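Long-range contacts in putative uncharacterized protein (Coprinopsis cinerea, PDB 3W9A), which probably hydrolyses beta-glucans, as a fungal glycoside hydrolase of family 131 whose catalytic domain is built as a beta-jelly roll: residues F98-N104 against F151-F157; G61-D67 against P212-S218; D109-Q115 against L126-V130. One frame throughout, in Å; residues are numbered along the deposited sequence.

Contact 1 (F98-N104 against F151-F157)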
loop_
_atom_site.group_PDB
_atom_site.type_symbol
_atom_site.label_atom_id
_atom_site.label_comp_id
_atom_site.label_asym_id
_atom_site.label_seq_id
_atom_site.Cartn_x
_atom_site.Cartn_y
_atom_site.Cartn_z
ATOM N N PHE A 98 -5.792 0.820 2.975
ATOM C CA PHE A 98 -4.547 0.368 3.576
ATOM C C PHE A 98 -4.120 1.364 4.633
ATOM O O PHE A 98 -4.592 2.519 4.655
ATOM C CB PHE A 98 -3.422 0.228 2.542
ATOM C CG PHE A 98 -3.112 1.498 1.806
ATOM C CD1 PHE A 98 -2.046 2.306 2.200
ATOM C CD2 PHE A 98 -3.887 1.891 0.722
ATOM C CE1 PHE A 98 -1.777 3.486 1.541
ATOM C CE2 PHE A 98 -3.619 3.078 0.058
ATOM C CZ PHE A 98 -2.558 3.868 0.465
ATOM N N SER A 99 -3.208 0.910 5.488
ATOM C CA SER A 99 -2.538 1.742 6.477
ATOM C C SER A 99 -1.045 1.545 6.352
ATOM O O SER A 99 -0.571 0.419 6.217
ATOM C CB SER A 99 -2.953 1.364 7.912
ATOM O OG SER A 99 -4.367 1.364 8.064
ATOM N N ILE A 100 -0.309 2.639 6.463
ATOM C CA ILE A 100 1.111 2.625 6.267
ATOM C C ILE A 100 1.837 3.442 7.356
ATOM O O ILE A 100 1.297 4.409 7.921
ATOM C CB ILE A 100 1.414 3.107 4.831
ATOM C CG1 ILE A 100 2.878 2.896 4.463
ATOM C CG2 ILE A 100 1.049 4.564 4.634
ATOM C CD1 ILE A 100 3.112 2.840 2.966
ATOM N N LYS A 101 3.047 3.013 7.687
ATOM C CA LYS A 101 3.915 3.807 8.551
ATOM C C LYS A 101 5.373 3.506 8.319
ATOM O O LYS A 101 5.736 2.519 7.652
ATOM C CB LYS A 101 3.614 3.562 10.026
ATOM C CG LYS A 101 4.157 2.245 10.567
ATOM C CD LYS A 101 4.499 2.337 12.043
ATOM C CE LYS A 101 5.154 1.060 12.521
ATOM N NZ LYS A 101 5.340 1.082 13.994
ATOM N N ARG A 102 6.198 4.364 8.912
ATOM C CA ARG A 102 7.635 4.138 9.011
ATOM C C ARG A 102 8.040 4.207 10.472
ATOM O O ARG A 102 7.251 4.637 11.314
ATOM C CB ARG A 102 8.401 5.186 8.204
ATOM C CG ARG A 102 8.252 6.621 8.690
ATOM C CD ARG A 102 9.404 7.442 8.144
ATOM N NE ARG A 102 9.563 8.717 8.811
ATOM C CZ ARG A 102 10.486 8.990 9.735
ATOM N NH1 ARG A 102 11.336 8.063 10.166
ATOM N NH2 ARG A 102 10.551 10.216 10.243
ATOM N N THR A 103 9.259 3.771 10.772
ATOM C CA THR A 103 9.854 3.997 12.096
ATOM C C THR A 103 11.118 4.815 11.911
ATOM O O THR A 103 11.381 5.345 10.826
ATOM C CB THR A 103 10.168 2.671 12.826
ATOM O OG1 THR A 103 11.224 1.955 12.159
ATOM C CG2 THR A 103 8.926 1.789 12.916
ATOM N N ASN A 104 11.896 4.933 12.977
ATOM C CA ASN A 104 13.215 5.525 12.889
ATOM C C ASN A 104 14.269 4.546 12.385
ATOM O O ASN A 104 15.322 4.957 11.903
ATOM C CB ASN A 104 13.594 6.086 14.246
ATOM C CG ASN A 104 12.959 7.438 14.507
ATOM O OD1 ASN A 104 12.656 8.193 13.578
ATOM N ND2 ASN A 104 12.783 7.757 15.758
ATOM N N PHE A 151 5.617 12.894 7.180
ATOM C CA PHE A 151 5.659 11.444 7.393
ATOM C C PHE A 151 6.305 11.158 8.767
ATOM O O PHE A 151 7.459 10.738 8.867
ATOM C CB PHE A 151 6.407 10.765 6.228
ATOM C CG PHE A 151 6.222 9.262 6.144
ATOM C CD1 PHE A 151 7.056 8.506 5.328
ATOM C CD2 PHE A 151 5.225 8.604 6.842
ATOM C CE1 PHE A 151 6.890 7.135 5.216
ATOM C CE2 PHE A 151 5.078 7.231 6.750
ATOM C CZ PHE A 151 5.901 6.497 5.933
ATOM N N THR A 152 5.528 11.394 9.823
ATOM C CA THR A 152 5.988 11.264 11.195
ATOM C C THR A 152 6.285 9.807 11.533
ATOM O O THR A 152 5.458 8.928 11.268
ATOM C CB THR A 152 4.926 11.775 12.185
ATOM O OG1 THR A 152 4.390 13.029 11.734
ATOM C CG2 THR A 152 5.532 11.979 13.548
ATOM N N ALA A 153 7.449 9.565 12.139
ATOM C CA ALA A 153 7.828 8.235 12.582
ATOM C C ALA A 153 6.803 7.680 13.567
ATOM O O ALA A 153 6.306 8.393 14.434
ATOM C CB ALA A 153 9.223 8.244 13.217
ATOM N N ASP A 154 6.468 6.406 13.384
ATOM C CA ASP A 154 5.530 5.661 14.240
ATOM C C ASP A 154 4.056 6.055 14.215
ATOM O O ASP A 154 3.243 5.435 14.880
ATOM C CB ASP A 154 6.079 5.561 15.666
ATOM C CG ASP A 154 7.282 4.627 15.735
ATOM O OD1 ASP A 154 8.404 5.123 15.910
ATOM O OD2 ASP A 154 7.111 3.399 15.529
ATOM N N THR A 155 3.702 7.045 13.417
ATOM C CA THR A 155 2.310 7.379 13.208
ATOM C C THR A 155 1.719 6.473 12.125
ATOM O O THR A 155 2.345 6.242 11.094
ATOM C CB THR A 155 2.189 8.857 12.838
ATOM O OG1 THR A 155 2.739 9.640 13.911
ATOM C CG2 THR A 155 0.758 9.233 12.613
ATOM N N TRP A 156 0.533 5.923 12.368
ATOM C CA TRP A 156 -0.081 5.024 11.391
ATOM C C TRP A 156 -0.984 5.868 10.534
ATOM O O TRP A 156 -1.894 6.493 11.036
ATOM C CB TRP A 156 -0.846 3.871 12.050
ATOM C CG TRP A 156 -0.003 2.672 12.302
ATOM C CD1 TRP A 156 0.577 2.280 13.498
ATOM C CD2 TRP A 156 0.392 1.688 11.330
ATOM N NE1 TRP A 156 1.282 1.118 13.312
ATOM C CE2 TRP A 156 1.194 0.738 11.996
ATOM C CE3 TRP A 156 0.151 1.528 9.953
ATOM C CZ2 TRP A 156 1.754 -0.368 11.335
ATOM C CZ3 TRP A 156 0.700 0.416 9.298
ATOM C CH2 TRP A 156 1.489 -0.512 9.989
ATOM N N PHE A 157 -0.687 5.911 9.241
ATOM C CA PHE A 157 -1.448 6.684 8.285
ATOM C C PHE A 157 -2.405 5.776 7.547
ATOM O O PHE A 157 -1.991 4.841 6.834
ATOM C CB PHE A 157 -0.501 7.410 7.343
ATOM C CG PHE A 157 0.305 8.474 8.028
ATOM C CD1 PHE A 157 -0.236 9.750 8.238
ATOM C CD2 PHE A 157 1.587 8.200 8.504
ATOM C CE1 PHE A 157 0.498 10.730 8.888
ATOM C CE2 PHE A 157 2.329 9.181 9.148
ATOM C CZ PHE A 157 1.789 10.447 9.339
HETATM O O HOH W 1 3.048 -0.664 14.936
HETATM O O HOH W 2 3.411 2.536 15.567
HETATM O O HOH W 3 4.878 6.585 10.054
HETATM O O HOH W 4 10.967 4.177 15.838
#
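Lys-101 lays its aliphatic chain across the indole of Trp-156, its CG over one face and 3.6 Å from the centroid of the six-membered ring. With CG set between the backbone N and the carbonyl carbon (chi1 76°), the chain starts over the ring, then runs on extended until NZ meets Asp-154 OD2 at 3.3 Å in a salt bridge whose hydrogen bond is weak. Water 1 joins NZ to Trp-156 NE1, water 2 joins it to Asp-154 O, and Tyr-216 adds a cation-pi contact. At the indole edge, near the ring plane, Trp-156 CZ3 lies 3.3 Å from Ser-99 O. Beside this lies the antiparallel pairing of strands 93-101 and 157-164 within one sheet of the beta-jelly roll: Ile-100 N bonds Phe-157 O at 2.8 Å, and Phe-157 N returns the bond to Ile-100 O. The chain of 151-157 approaches that pair through a type II turn from Thr-152 to Thr-155, tied down by Asp-154 N to Arg-102 O at 2.8 Å. Arg-102 packs on Phe-151. Its CG stands over the centre of the Phe-151 ring, 3.7 Å from the centroid, and its guanidinium plane is turned 80° from the ring. NE donates to Phe-151 O at 2.9 Å in a fairly straight bond (155°), while Ala-153 CB lies over one guanidinium face, toward its rim. With an alanine here, Phe-151 O would probably be left without its NE donor and the ring face without the packing of CG.

Contact 2 (G61-D67 against P212-S218)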
loop_
_atom_site.group_PDB
_atom_site.type_symbol
_atom_site.label_atom_id
_atom_site.label_comp_id
_atom_site.label_asym_id
_atom_site.label_seq_id
_atom_site.Cartn_x
_atom_site.Cartn_y
_atom_site.Cartn_z
ATOM N N GLY A 61 0.923 -7.275 10.903
ATOM C CA GLY A 61 1.192 -6.405 9.746
ATOM C C GLY A 61 2.406 -6.858 8.928
ATOM O O GLY A 61 3.116 -7.798 9.288
ATOM N N LEU A 62 2.637 -6.175 7.813
ATOM C CA LEU A 62 3.711 -6.514 6.901
ATOM C C LEU A 62 4.790 -5.458 6.936
ATOM O O LEU A 62 4.501 -4.271 6.755
ATOM C CB LEU A 62 3.168 -6.620 5.489
ATOM C CG LEU A 62 4.173 -6.940 4.390
ATOM C CD1 LEU A 62 4.674 -8.378 4.486
ATOM C CD2 LEU A 62 3.523 -6.710 3.040
ATOM N N LYS A 63 6.024 -5.877 7.193
ATOM C CA LYS A 63 7.187 -5.006 6.984
ATOM C C LYS A 63 7.692 -5.236 5.578
ATOM O O LYS A 63 8.092 -6.341 5.237
ATOM C CB LYS A 63 8.322 -5.322 7.965
ATOM C CG LYS A 63 9.380 -4.222 7.998
ATOM C CD LYS A 63 10.762 -4.644 8.507
ATOM C CE LYS A 63 10.775 -5.680 9.580
ATOM N NZ LYS A 63 12.117 -5.812 10.244
ATOM N N VAL A 64 7.688 -4.193 4.762
ATOM C CA VAL A 64 8.167 -4.288 3.383
ATOM C C VAL A 64 9.562 -3.716 3.386
ATOM O O VAL A 64 9.732 -2.575 3.745
ATOM C CB VAL A 64 7.231 -3.488 2.435
ATOM C CG1 VAL A 64 7.877 -3.250 1.083
ATOM C CG2 VAL A 64 5.892 -4.200 2.295
ATOM N N THR A 65 10.559 -4.504 2.986
ATOM C CA THR A 65 11.935 -4.018 2.946
ATOM C C THR A 65 12.497 -3.966 1.522
ATOM O O THR A 65 12.462 -4.957 0.785
ATOM C CB THR A 65 12.876 -4.873 3.852
ATOM O OG1 THR A 65 12.440 -4.812 5.214
ATOM C CG2 THR A 65 14.341 -4.384 3.774
ATOM N N ILE A 66 13.058 -2.814 1.163
ATOM C CA ILE A 66 13.856 -2.682 -0.048
ATOM C C ILE A 66 15.330 -2.493 0.301
ATOM O O ILE A 66 15.680 -1.742 1.212
ATOM C CB ILE A 66 13.355 -1.540 -0.956
ATOM C CG1 ILE A 66 13.227 -0.226 -0.171
ATOM C CG2 ILE A 66 12.045 -1.952 -1.626
ATOM C CD1 ILE A 66 12.961 1.010 -1.004
ATOM N N ASP A 67 16.196 -3.242 -0.368
ATOM C CA ASP A 67 17.631 -3.007 -0.250
ATOM C C ASP A 67 18.229 -3.042 -1.636
ATOM O O ASP A 67 17.481 -3.127 -2.626
ATOM C CB ASP A 67 18.305 -4.001 0.719
ATOM C CG ASP A 67 18.297 -5.439 0.219
ATOM O OD1 ASP A 67 18.003 -5.720 -0.964
ATOM O OD2 ASP A 67 18.573 -6.315 1.050
ATOM N N PRO A 212 19.180 -0.052 3.839
ATOM C CA PRO A 212 17.829 -0.489 3.471
ATOM C C PRO A 212 16.749 0.415 4.026
ATOM O O PRO A 212 17.007 1.206 4.933
ATOM C CB PRO A 212 17.720 -1.905 4.070
ATOM C CG PRO A 212 19.094 -2.275 4.514
ATOM C CD PRO A 212 19.829 -0.998 4.763
ATOM N N GLU A 213 15.547 0.310 3.454
ATOM C CA GLU A 213 14.355 0.978 3.958
ATOM C C GLU A 213 13.309 -0.042 4.410
ATOM O O GLU A 213 13.118 -1.064 3.750
ATOM C CB GLU A 213 13.702 1.812 2.862
ATOM C CG GLU A 213 14.573 2.894 2.267
ATOM C CD GLU A 213 13.779 3.871 1.412
ATOM O OE1 GLU A 213 12.608 3.570 1.091
ATOM O OE2 GLU A 213 14.329 4.942 1.054
ATOM N N ASP A 214 12.637 0.241 5.528
ATOM C CA ASP A 214 11.463 -0.520 5.955
ATOM C C ASP A 214 10.238 0.369 5.837
ATOM O O ASP A 214 10.252 1.535 6.246
ATOM C CB ASP A 214 11.591 -1.001 7.402
ATOM C CG ASP A 214 12.781 -1.927 7.624
ATOM O OD1 ASP A 214 13.138 -2.704 6.732
ATOM O OD2 ASP A 214 13.350 -1.871 8.717
ATOM N N TRP A 215 9.183 -0.192 5.265
ATOM C CA TRP A 215 7.863 0.407 5.272
ATOM C C TRP A 215 6.954 -0.630 5.915
ATOM O O TRP A 215 7.168 -1.836 5.732
ATOM C CB TRP A 215 7.404 0.678 3.834
ATOM C CG TRP A 215 8.228 1.702 3.092
ATOM C CD1 TRP A 215 9.511 1.564 2.637
ATOM C CD2 TRP A 215 7.795 3.000 2.691
ATOM N NE1 TRP A 215 9.911 2.716 2.024
ATOM C CE2 TRP A 215 8.873 3.614 2.036
ATOM C CE3 TRP A 215 6.608 3.711 2.852
ATOM C CZ2 TRP A 215 8.792 4.888 1.505
ATOM C CZ3 TRP A 215 6.540 5.006 2.353
ATOM C CH2 TRP A 215 7.620 5.573 1.683
ATOM N N TYR A 216 5.974 -0.186 6.690
ATOM C CA TYR A 216 5.024 -1.102 7.302
ATOM C C TYR A 216 3.636 -0.883 6.730
ATOM O O TYR A 216 3.195 0.255 6.529
ATOM C CB TYR A 216 5.018 -0.950 8.817
ATOM C CG TYR A 216 6.374 -1.166 9.479
ATOM C CD1 TYR A 216 6.634 -2.304 10.234
ATOM C CD2 TYR A 216 7.395 -0.218 9.360
ATOM C CE1 TYR A 216 7.851 -2.494 10.865
ATOM C CE2 TYR A 216 8.622 -0.416 9.967
ATOM C CZ TYR A 216 8.841 -1.546 10.718
ATOM O OH TYR A 216 10.058 -1.736 11.322
ATOM N N VAL A 217 2.951 -1.984 6.452
ATOM C CA VAL A 217 1.649 -1.938 5.774
ATOM C C VAL A 217 0.690 -2.843 6.522
ATOM O O VAL A 217 1.052 -3.972 6.852
ATOM C CB VAL A 217 1.756 -2.449 4.322
ATOM C CG1 VAL A 217 0.385 -2.506 3.653
ATOM C CG2 VAL A 217 2.721 -1.602 3.521
ATOM N N SER A 218 -0.520 -2.369 6.805
ATOM C CA SER A 218 -1.540 -3.243 7.385
ATOM C C SER A 218 -2.948 -2.834 6.983
ATOM O O SER A 218 -3.163 -1.752 6.445
ATOM C CB SER A 218 -1.419 -3.253 8.902
ATOM O OG SER A 218 -1.703 -1.974 9.411
#
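Over one face of the Tyr-216 ring, offset toward its rim, lies Lys-63 CG, 3.7 Å from Tyr-216 CE1; the two side chains run side by side, and Tyr-50 meets the same tyrosine ring edge-to-face. The Trp-215 indole is approached at its edge: Val-64 O lies near the ring plane, and NE1 donates in plane to Glu-213 OE1 at 3.0 Å, a nearly straight bond (167°). Lys-63 CD lies 3.5 Å from Asp-214 CG; beyond it the chain bends at chi3 (-34°), and NZ ends 4.4 Å from Asp-214 OD2, beyond a salt bridge. Thr-65 OG1 donates to Asp-214 OD1 at 2.7 Å, meeting the carboxylate on its anti side, while Asn-106 holds OD2. On the sheet face of Val-64 and Trp-215, Ile-66 runs alongside Glu-213, and its CD1 comes within 3.3 Å of Glu-213 OE1; Glu-213 OE2 forms a salt bridge with Arg-205 and accepts from His-114 NE2 and Asp-109 N. Six backbone bonds join the strands, the shortest being Val-64 N to Trp-215 O at 2.6 Å. Strands 61-66 and 213-218 thus form an antiparallel ladder in the jelly-roll sheet, their segment axes 154° apart. The pairing is chemically two-faced. Leu-62, Val-64 and Ile-66 pack on strand 77-83, and Val-64, Ile-66 and Trp-215 on strand 203-205, with the Glu-213 carboxylate beside Ile-66 and Trp-215 and satisfied by several donors; the reverse face is more polar, partly open at Lys-63 and Thr-65 but buried at Asp-214 and Tyr-216.

Contact 3 (D109-Q115 against L126-V130)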
loop_
_atom_site.group_PDB
_atom_site.type_symbol
_atom_site.label_atom_id
_atom_site.label_comp_id
_atom_site.label_asym_id
_atom_site.label_seq_id
_atom_site.Cartn_x
_atom_site.Cartn_y
_atom_site.Cartn_z
ATOM N N ASP A 109 14.567 7.236 2.890
ATOM C CA ASP A 109 15.422 8.385 2.583
ATOM C C ASP A 109 14.624 9.529 1.953
ATOM O O ASP A 109 14.241 9.439 0.785
ATOM C CB ASP A 109 16.515 7.931 1.625
ATOM C CG ASP A 109 17.566 8.984 1.368
ATOM O OD1 ASP A 109 17.335 10.178 1.598
ATOM O OD2 ASP A 109 18.637 8.593 0.901
ATOM N N PRO A 110 14.408 10.626 2.706
ATOM C CA PRO A 110 13.622 11.749 2.172
ATOM C C PRO A 110 14.280 12.551 1.038
ATOM O O PRO A 110 13.650 13.456 0.482
ATOM C CB PRO A 110 13.400 12.633 3.401
ATOM C CG PRO A 110 14.543 12.328 4.308
ATOM C CD PRO A 110 14.906 10.896 4.068
ATOM N N THR A 111 15.529 12.244 0.694
ATOM C CA THR A 111 16.199 12.896 -0.436
ATOM C C THR A 111 15.956 12.170 -1.779
ATOM O O THR A 111 16.398 12.645 -2.810
ATOM C CB THR A 111 17.726 12.998 -0.191
ATOM O OG1 THR A 111 18.336 11.696 -0.232
ATOM C CG2 THR A 111 18.007 13.655 1.168
ATOM N N LEU A 112 15.264 11.028 -1.754
ATOM C CA LEU A 112 15.101 10.175 -2.931
ATOM C C LEU A 112 13.637 9.899 -3.226
ATOM O O LEU A 112 12.828 9.777 -2.304
ATOM C CB LEU A 112 15.796 8.834 -2.697
ATOM C CG LEU A 112 17.318 8.868 -2.590
ATOM C CD1 LEU A 112 17.829 7.469 -2.328
ATOM C CD2 LEU A 112 17.942 9.430 -3.848
ATOM N N GLU A 113 13.302 9.782 -4.514
ATOM C CA GLU A 113 11.908 9.579 -4.914
ATOM C C GLU A 113 11.459 8.144 -4.653
ATOM O O GLU A 113 12.182 7.206 -5.000
ATOM C CB GLU A 113 11.706 9.897 -6.398
ATOM C CG GLU A 113 10.257 9.693 -6.836
ATOM C CD GLU A 113 9.991 10.121 -8.259
ATOM O OE1 GLU A 113 10.823 10.838 -8.849
ATOM O OE2 GLU A 113 8.944 9.715 -8.792
ATOM N N HIS A 114 10.262 8.003 -4.062
ATOM C CA HIS A 114 9.587 6.723 -3.812
ATOM C C HIS A 114 8.197 6.781 -4.371
ATOM O O HIS A 114 7.548 7.820 -4.295
ATOM C CB HIS A 114 9.395 6.448 -2.322
ATOM C CG HIS A 114 10.648 6.509 -1.534
ATOM N ND1 HIS A 114 11.284 7.694 -1.265
ATOM C CD2 HIS A 114 11.378 5.537 -0.943
ATOM C CE1 HIS A 114 12.364 7.451 -0.546
ATOM N NE2 HIS A 114 12.446 6.150 -0.339
ATOM N N GLN A 115 7.730 5.656 -4.891
ATOM C CA GLN A 115 6.335 5.496 -5.284
ATOM C C GLN A 115 5.794 4.313 -4.504
ATOM O O GLN A 115 6.402 3.230 -4.482
ATOM C CB GLN A 115 6.223 5.244 -6.784
ATOM C CG GLN A 115 6.581 6.446 -7.644
ATOM C CD GLN A 115 7.270 6.076 -8.937
ATOM O OE1 GLN A 115 7.017 5.019 -9.506
ATOM N NE2 GLN A 115 8.170 6.942 -9.406
ATOM N N LEU A 126 0.954 7.082 -3.710
ATOM C CA LEU A 126 1.599 7.916 -2.727
ATOM C C LEU A 126 3.030 8.046 -3.168
ATOM O O LEU A 126 3.592 7.108 -3.755
ATOM C CB LEU A 126 1.546 7.267 -1.340
ATOM C CG LEU A 126 0.169 7.097 -0.659
ATOM C CD1 LEU A 126 0.285 6.297 0.629
ATOM C CD2 LEU A 126 -0.500 8.430 -0.385
ATOM N N LYS A 127 3.622 9.195 -2.909
ATOM C CA LYS A 127 5.078 9.338 -3.035
ATOM C C LYS A 127 5.717 9.909 -1.781
ATOM O O LYS A 127 5.029 10.431 -0.907
ATOM C CB LYS A 127 5.454 10.221 -4.204
ATOM C CG LYS A 127 4.820 9.845 -5.535
ATOM C CD LYS A 127 5.769 10.234 -6.660
ATOM C CE LYS A 127 5.039 10.650 -7.914
ATOM N NZ LYS A 127 6.055 10.964 -8.962
ATOM N N TYR A 128 7.039 9.780 -1.722
ATOM C CA TYR A 128 7.857 10.337 -0.667
ATOM C C TYR A 128 9.211 10.737 -1.258
ATOM O O TYR A 128 9.715 10.088 -2.197
ATOM C CB TYR A 128 8.043 9.288 0.426
ATOM C CG TYR A 128 8.796 9.737 1.660
ATOM C CD1 TYR A 128 8.230 10.637 2.557
ATOM C CD2 TYR A 128 10.058 9.235 1.951
ATOM C CE1 TYR A 128 8.911 11.053 3.685
ATOM C CE2 TYR A 128 10.745 9.623 3.093
ATOM C CZ TYR A 128 10.164 10.532 3.960
ATOM O OH TYR A 128 10.821 10.918 5.108
ATOM N N GLY A 129 9.785 11.802 -0.706
ATOM C CA GLY A 129 11.135 12.266 -1.035
ATOM C C GLY A 129 11.217 13.159 -2.254
ATOM O O GLY A 129 12.269 13.251 -2.870
ATOM N N VAL A 130 10.121 13.852 -2.570
ATOM C CA VAL A 130 9.979 14.600 -3.831
ATOM C C VAL A 130 9.173 15.880 -3.589
ATOM O O VAL A 130 8.453 15.991 -2.598
ATOM C CB VAL A 130 9.316 13.703 -4.932
ATOM C CG1 VAL A 130 8.660 14.498 -6.063
ATOM C CG2 VAL A 130 10.337 12.751 -5.530
HETATM O O HOH W 5 13.805 13.379 -5.016
#
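Tyr-128 O is gripped twice by His-114, by the backbone N at 2.9 Å and by the ring ND1 at 3.0 Å. The backbone donor comes nearly along the C=O axis, whereas ND1 comes from well above the carbonyl plane (66° out of it) with the oxygen in the plane of its own ring. That bond, with NE2 held by Glu-213, fixes the rotation of the imidazole, which lies oblique to the Tyr-128 ring. A second shared acceptor is Glu-113 OE2, which receives Lys-127 NZ at 3.2 Å, a salt bridge, and Gln-115 NE2 at 2.9 Å from opposite faces of the carboxylate. Glu-113 CB and CG both press on Val-130 CG2, CB at a tight 3.3 Å. Further along, Pro-110 CB rests 3.5 Å from Tyr-128 OH. Gly-129, at positive phi (85°), lets its CA approach Leu-112 O at 3.3 Å, where a side chain would collide with that carbonyl. Asp-109 OD1 accepts from Thr-111 N in an Asx turn, within the type I turn from Asp-109 to Leu-112 that leads into the strand. Strands 114-119 and 124-128 form a beta hairpin within the second jelly-roll sheet: Gln-115 bonds Leu-204 of strand 203-205 on one side, Lys-127 bonds Gly-138 of strand 136-141 on the other, and Leu-126 packs on Phe-159 and Tyr-161 of strand 157-164 in the facing sheet.

Overall arrangement
Contacts 1 and 2 belong to one sheet of the jelly roll and share a seam, since strands 93-101 and 213-224 are neighbours in it: Ser-99 N lies 2.8 Å from Ser-218 O and Lys-101 O 2.9 Å from Tyr-216 N. Contact 3 lies in the second sheet. Contact 2 is the buried one, a regular ladder of backbone bonds; contacts 1 and 3 are only partly buried, at strand ends, where turns and lysine-carboxylate salt bridges do more of the joining, with bridging waters added in contact 1. Trp-215 against His-114 joins the sheets, while Phe-151, in the loop that leads from one to the other, packs on Tyr-128.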